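Local structure of hypothetical protein PA5026 (Pseudomonas aeruginosa, 1SH8) at residues 57-62 / 85-89; 95-101 / 127-132. The protein is of unknown function but is probably a thioesterase of the hotdog-fold superfamily, related to the PaaI group. The contacts are given in a common frame with arbitrary orientation. Numbering follows the deposited sequence.

Interaction 1: residues 57-62 / 85-89; sequences LFTLAE and MTLRF
Residues 57-62 are the last turn and a half of helix 54-62, held by Ala61 N to Leu57 O (3.0 Å) and Glu62 N to Phe58 O (2.8 Å). The helix lies across extended strand 85-89, the axes 9.8 Å apart at closest and their directions 126° apart; the nearest CA pair is Phe58 and Leu87, at 6.9 Å. Leu57 (m, t) points at the strand: its CD1 meets the edge of the Phe89 ring at CE1, 4.0 Å away, and its CB lies 4.4 Å from Leu87 CD2. Phe58 leaves the helix sideways, but chi1 t brings its ring close to the strand. Leu87 CD2 is 3.7 Å from Phe58 CA and lies near the ring plane, while Met85 SD sits 3.6 Å from Phe58 CE1 and 4.3 Å from the ring centroid, an oblique Met-aromatic contact. Ala61 CB, pointing at the strand, lies 4.2 Å from Leu87 CD1. Glu62 contributes its aliphatic part: Met85 is extended to SD (t, t), and chi3 m turns CE to within 3.3 Å of Glu62 CG. Glu62 OE1 is hydrogen-bonded to Tyr53 OH of the second subunit. Met85 to Arg88 also pair antiparallel with a strand of that subunit, and the two Phe58 rings stack. Helix 54-62, wrapped by an antiparallel sheet that runs on into the second subunit, is the 'sausage' of a hotdog-fold dimer.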
loop_
_atom_site.group_PDB
_atom_site.type_symbol
_atom_site.label_atom_id
_atom_site.label_comp_id
_atom_site.label_asym_id
_atom_site.label_seq_id
_atom_site.Cartn_x
_atom_site.Cartn_y
_atom_site.Cartn_z
ATOM N N LEU A 57 -2.564 -6.629 0.432
ATOM C CA LEU A 57 -2.886 -6.479 1.851
ATOM C C LEU A 57 -3.067 -4.996 2.162
ATOM O O LEU A 57 -4.003 -4.609 2.864
ATOM C CB LEU A 57 -1.772 -7.075 2.718
ATOM C CG LEU A 57 -1.732 -8.609 2.763
ATOM C CD1 LEU A 57 -0.418 -9.095 3.364
ATOM C CD2 LEU A 57 -2.925 -9.114 3.581
ATOM N N PHE A 58 -2.183 -4.163 1.623
ATOM C CA PHE A 58 -2.283 -2.723 1.861
ATOM C C PHE A 58 -3.603 -2.171 1.335
ATOM O O PHE A 58 -4.280 -1.396 2.007
ATOM C CB PHE A 58 -1.141 -1.968 1.179
ATOM C CG PHE A 58 -1.218 -0.475 1.364
ATOM C CD1 PHE A 58 -0.604 0.143 2.454
ATOM C CD2 PHE A 58 -1.941 0.311 0.470
ATOM C CE1 PHE A 58 -0.713 1.532 2.645
ATOM C CE2 PHE A 58 -2.058 1.694 0.653
ATOM C CZ PHE A 58 -1.444 2.303 1.742
ATOM N N THR A 59 -3.960 -2.564 0.116
ATOM C CA THR A 59 -5.189 -2.084 -0.492
ATOM C C THR A 59 -6.403 -2.469 0.353
ATOM O O THR A 59 -7.295 -1.649 0.581
ATOM C CB THR A 59 -5.324 -2.625 -1.929
ATOM O OG1 THR A 59 -4.233 -2.130 -2.715
ATOM C CG2 THR A 59 -6.626 -2.165 -2.564
ATOM N N LEU A 60 -6.426 -3.708 0.835
ATOM C CA LEU A 60 -7.534 -4.169 1.666
ATOM C C LEU A 60 -7.622 -3.368 2.964
ATOM O O LEU A 60 -8.709 -2.990 3.395
ATOM C CB LEU A 60 -7.362 -5.652 2.007
ATOM C CG LEU A 60 -8.433 -6.219 2.949
ATOM C CD1 LEU A 60 -9.801 -6.121 2.281
ATOM C CD2 LEU A 60 -8.106 -7.663 3.292
ATOM N N ALA A 61 -6.469 -3.116 3.581
ATOM C CA ALA A 61 -6.413 -2.380 4.844
ATOM C C ALA A 61 -6.694 -0.887 4.699
ATOM O O ALA A 61 -7.225 -0.259 5.612
ATOM C CB ALA A 61 -5.048 -2.582 5.495
ATOM N N GLU A 62 -6.346 -0.326 3.545
ATOM C CA GLU A 62 -6.514 1.103 3.287
ATOM C C GLU A 62 -7.919 1.535 2.841
ATOM O O GLU A 62 -8.415 2.591 3.253
ATOM C CB GLU A 62 -5.486 1.535 2.224
ATOM C CG GLU A 62 -5.330 3.041 1.988
ATOM C CD GLU A 62 -6.472 3.685 1.202
ATOM O OE1 GLU A 62 -7.066 3.029 0.316
ATOM O OE2 GLU A 62 -6.756 4.877 1.461
ATOM N N MET A 85 -0.086 5.936 6.885
ATOM C CA MET A 85 -0.542 4.616 7.271
ATOM C C MET A 85 0.622 3.677 7.526
ATOM O O MET A 85 1.627 3.702 6.812
ATOM C CB MET A 85 -1.436 4.049 6.162
ATOM C CG MET A 85 -2.028 2.669 6.429
ATOM S SD MET A 85 -3.262 2.180 5.166
ATOM C CE MET A 85 -4.233 3.540 5.079
ATOM N N THR A 86 0.469 2.866 8.565
ATOM C CA THR A 86 1.454 1.869 8.939
ATOM C C THR A 86 0.771 0.520 8.783
ATOM O O THR A 86 -0.369 0.349 9.222
ATOM C CB THR A 86 1.893 2.042 10.406
ATOM O OG1 THR A 86 2.603 3.279 10.544
ATOM C CG2 THR A 86 2.793 0.882 10.842
ATOM N N LEU A 87 1.456 -0.423 8.139
ATOM C CA LEU A 87 0.925 -1.773 7.936
ATOM C C LEU A 87 1.939 -2.757 8.511
ATOM O O LEU A 87 3.085 -2.792 8.071
ATOM C CB LEU A 87 0.718 -2.054 6.443
ATOM C CG LEU A 87 0.154 -3.434 6.073
ATOM C CD1 LEU A 87 -1.217 -3.637 6.720
ATOM C CD2 LEU A 87 0.049 -3.558 4.557
ATOM N N ARG A 88 1.523 -3.538 9.504
ATOM C CA ARG A 88 2.411 -4.504 10.145
ATOM C C ARG A 88 2.040 -5.916 9.705
ATOM O O ARG A 88 0.892 -6.336 9.831
ATOM C CB ARG A 88 2.304 -4.380 11.671
ATOM C CG ARG A 88 2.478 -2.954 12.200
ATOM C CD ARG A 88 2.319 -2.895 13.719
ATOM N NE ARG A 88 1.950 -1.557 14.186
ATOM C CZ ARG A 88 2.796 -0.541 14.343
ATOM N NH1 ARG A 88 4.088 -0.688 14.080
ATOM N NH2 ARG A 88 2.341 0.637 14.753
ATOM N N PHE A 89 3.019 -6.647 9.185
ATOM C CA PHE A 89 2.791 -8.002 8.699
ATOM C C PHE A 89 3.061 -9.009 9.811
ATOM O O PHE A 89 4.163 -9.055 10.367
ATOM C CB PHE A 89 3.697 -8.249 7.490
ATOM C CG PHE A 89 3.512 -7.235 6.387
ATOM C CD1 PHE A 89 2.424 -7.322 5.517
ATOM C CD2 PHE A 89 4.401 -6.169 6.243
ATOM C CE1 PHE A 89 2.226 -6.358 4.517
ATOM C CE2 PHE A 89 4.211 -5.198 5.246
ATOM C CZ PHE A 89 3.119 -5.297 4.382
#

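Interaction 2: residues 95-101 / 127-132; sequences GDIRVEA and LQLTDE
Strands 97-101 and 127-130 join two sheets of the hotdog fold as an antiparallel pair, axes 4.7 Å apart at closest and directions 154° apart. Arg98 and Thr130 form the one direct bridge, a hydrogen-bonded pair: Arg98 N to Thr130 O and Thr130 N to Arg98 O, both 3.0 Å. Towards Ala101 the backbones splay apart, and two waters fill the gap, one linking Glu100 N to Gln128 O, the other Glu100 O to Gln128 N. On the buried face, apolar bumps interlock. Val99 CG2 wedges between Leu127 CD1 (3.7 Å) and Leu129 CD1 (3.8 Å), Ala101 CB leaves a shallow hollow for Leu127 CD2 (3.6 Å), and Ile97 (m, m) lays CG2 on Leu129 CB (3.8 Å) and CD1 on Asp131 CB (3.7 Å). Leu60 of helix 54-62 covers Ile97 and Val99. At the other end Gly95, with positive phi, leaves room where a CB would clash with the Glu132 carboxylate, whose OE2 accepts a hydrogen bond from Asp96 N at 3.1 Å.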
loop_
_atom_site.group_PDB
_atom_site.type_symbol
_atom_site.label_atom_id
_atom_site.label_comp_id
_atom_site.label_asym_id
_atom_site.label_seq_id
_atom_site.Cartn_x
_atom_site.Cartn_y
_atom_site.Cartn_z
ATOM N N GLY A 95 -5.202 -17.703 1.274
ATOM C CA GLY A 95 -6.628 -17.715 1.029
ATOM C C GLY A 95 -7.193 -16.311 0.988
ATOM O O GLY A 95 -6.451 -15.340 0.812
ATOM N N ASP A 96 -8.510 -16.200 1.143
ATOM C CA ASP A 96 -9.171 -14.903 1.131
ATOM C C ASP A 96 -8.947 -14.199 2.467
ATOM O O ASP A 96 -8.988 -14.823 3.533
ATOM C CB ASP A 96 -10.670 -15.066 0.884
ATOM C CG ASP A 96 -10.984 -15.593 -0.503
ATOM O OD1 ASP A 96 -10.058 -15.708 -1.327
ATOM O OD2 ASP A 96 -12.170 -15.885 -0.768
ATOM N N ILE A 97 -8.723 -12.890 2.398
ATOM C CA ILE A 97 -8.467 -12.088 3.585
ATOM C C ILE A 97 -9.554 -11.028 3.728
ATOM O O ILE A 97 -10.014 -10.470 2.731
ATOM C CB ILE A 97 -7.077 -11.409 3.473
ATOM C CG1 ILE A 97 -6.005 -12.466 3.176
ATOM C CG2 ILE A 97 -6.744 -10.666 4.751
ATOM C CD1 ILE A 97 -5.874 -13.556 4.238
ATOM N N ARG A 98 -9.962 -10.750 4.966
ATOM C CA ARG A 98 -11.007 -9.763 5.214
ATOM C C ARG A 98 -10.608 -8.722 6.239
ATOM O O ARG A 98 -9.638 -8.882 6.985
ATOM C CB ARG A 98 -12.299 -10.437 5.715
ATOM C CG ARG A 98 -12.927 -11.441 4.770
ATOM C CD ARG A 98 -14.330 -11.820 5.254
ATOM N NE ARG A 98 -14.315 -12.480 6.563
ATOM C CZ ARG A 98 -15.409 -12.798 7.254
ATOM N NH1 ARG A 98 -16.613 -12.517 6.768
ATOM N NH2 ARG A 98 -15.305 -13.409 8.432
ATOM N N VAL A 99 -11.395 -7.656 6.277
ATOM C CA VAL A 99 -11.193 -6.577 7.222
ATOM C C VAL A 99 -12.541 -5.911 7.470
ATOM O O VAL A 99 -13.406 -5.882 6.588
ATOM C CB VAL A 99 -10.213 -5.507 6.672
ATOM C CG1 VAL A 99 -10.826 -4.798 5.467
ATOM C CG2 VAL A 99 -9.872 -4.492 7.765
ATOM N N GLU A 100 -12.738 -5.414 8.684
ATOM C CA GLU A 100 -13.951 -4.680 8.992
ATOM C C GLU A 100 -13.522 -3.425 9.736
ATOM O O GLU A 100 -12.470 -3.394 10.377
ATOM C CB GLU A 100 -14.962 -5.528 9.785
ATOM C CG GLU A 100 -14.523 -6.114 11.101
ATOM C CD GLU A 100 -15.505 -7.187 11.596
ATOM O OE1 GLU A 100 -16.720 -6.913 11.662
ATOM O OE2 GLU A 100 -15.061 -8.312 11.919
ATOM N N ALA A 101 -14.310 -2.368 9.600
ATOM C CA ALA A 101 -13.989 -1.100 10.235
ATOM C C ALA A 101 -15.277 -0.380 10.574
ATOM O O ALA A 101 -16.288 -0.565 9.904
ATOM C CB ALA A 101 -13.148 -0.247 9.290
ATOM N N LEU A 127 -7.011 -1.307 12.249
ATOM C CA LEU A 127 -7.656 -2.538 11.820
ATOM C C LEU A 127 -6.815 -3.800 11.818
ATOM O O LEU A 127 -5.587 -3.752 11.820
ATOM C CB LEU A 127 -8.193 -2.335 10.401
ATOM C CG LEU A 127 -8.821 -0.973 10.081
ATOM C CD1 LEU A 127 -9.218 -0.932 8.610
ATOM C CD2 LEU A 127 -10.029 -0.733 10.973
ATOM N N GLN A 128 -7.512 -4.932 11.790
ATOM C CA GLN A 128 -6.882 -6.243 11.723
ATOM C C GLN A 128 -7.401 -6.939 10.472
ATOM O O GLN A 128 -8.599 -6.901 10.180
ATOM C CB GLN A 128 -7.255 -7.108 12.923
ATOM C CG GLN A 128 -6.833 -6.564 14.266
ATOM C CD GLN A 128 -7.033 -7.585 15.364
ATOM O OE1 GLN A 128 -8.101 -8.182 15.482
ATOM N NE2 GLN A 128 -6.001 -7.794 16.173
ATOM N N LEU A 129 -6.492 -7.551 9.725
ATOM C CA LEU A 129 -6.866 -8.300 8.531
ATOM C C LEU A 129 -6.791 -9.755 8.964
ATOM O O LEU A 129 -5.808 -10.170 9.579
ATOM C CB LEU A 129 -5.883 -8.027 7.388
ATOM C CG LEU A 129 -6.137 -6.767 6.548
ATOM C CD1 LEU A 129 -6.250 -5.533 7.437
ATOM C CD2 LEU A 129 -5.000 -6.624 5.536
ATOM N N THR A 130 -7.820 -10.530 8.645
ATOM C CA THR A 130 -7.854 -11.924 9.064
ATOM C C THR A 130 -8.066 -12.902 7.923
ATOM O O THR A 130 -8.663 -12.556 6.904
ATOM C CB THR A 130 -8.979 -12.143 10.104
ATOM O OG1 THR A 130 -10.249 -11.823 9.513
ATOM C CG2 THR A 130 -8.763 -11.248 11.319
ATOM N N ASP A 131 -7.573 -14.125 8.090
ATOM C CA ASP A 131 -7.778 -15.138 7.063
ATOM C C ASP A 131 -9.041 -15.945 7.390
ATOM O O ASP A 131 -9.742 -15.647 8.359
ATOM C CB ASP A 131 -6.553 -16.053 6.918
ATOM C CG ASP A 131 -6.265 -16.871 8.159
ATOM O OD1 ASP A 131 -7.173 -17.074 8.995
ATOM O OD2 ASP A 131 -5.109 -17.333 8.282
ATOM N N GLU A 132 -9.331 -16.959 6.580
ATOM C CA GLU A 132 -10.532 -17.773 6.756
ATOM C C GLU A 132 -10.678 -18.480 8.103
ATOM O O GLU A 132 -11.777 -18.915 8.459
ATOM C CB GLU A 132 -10.629 -18.781 5.608
ATOM C CG GLU A 132 -10.964 -18.109 4.273
ATOM C CD GLU A 132 -10.805 -19.036 3.078
ATOM O OE1 GLU A 132 -11.263 -20.199 3.167
ATOM O OE2 GLU A 132 -10.230 -18.597 2.049
HETATM O O HOH W 1 -8.003 -17.316 4.232
HETATM O O HOH W 2 -11.808 -13.416 7.774
HETATM O O HOH W 3 -11.174 -6.883 10.834
HETATM O O HOH W 4 -10.526 -4.371 12.366
HETATM O O HOH W 5 -12.638 -9.495 9.919
#

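In the fold
Helix 54-62 is a partner in interaction 1 and rests on the apolar face of interaction 2. Interaction 1 sets one flank of it on strand 78-89, buried and facing the dimer partner; in interaction 2 it covers Ile97, Val99 and Leu129, helix 64-72 takes Ala101 and Leu127, and the other face carries polar side chains and waters. The two meet directly, Leu60 CD2 lying 3.4 Å from Ile97 O. Strand 120-130 reaches strand 78-89 through strand 136-148, so the sheet crossed by the helix is also the one extended by interaction 2. Interaction 1 is held by side-chain packing alone, whereas interaction 2 adds backbone hydrogen bonds and bridging waters to apolar packing on its buried face.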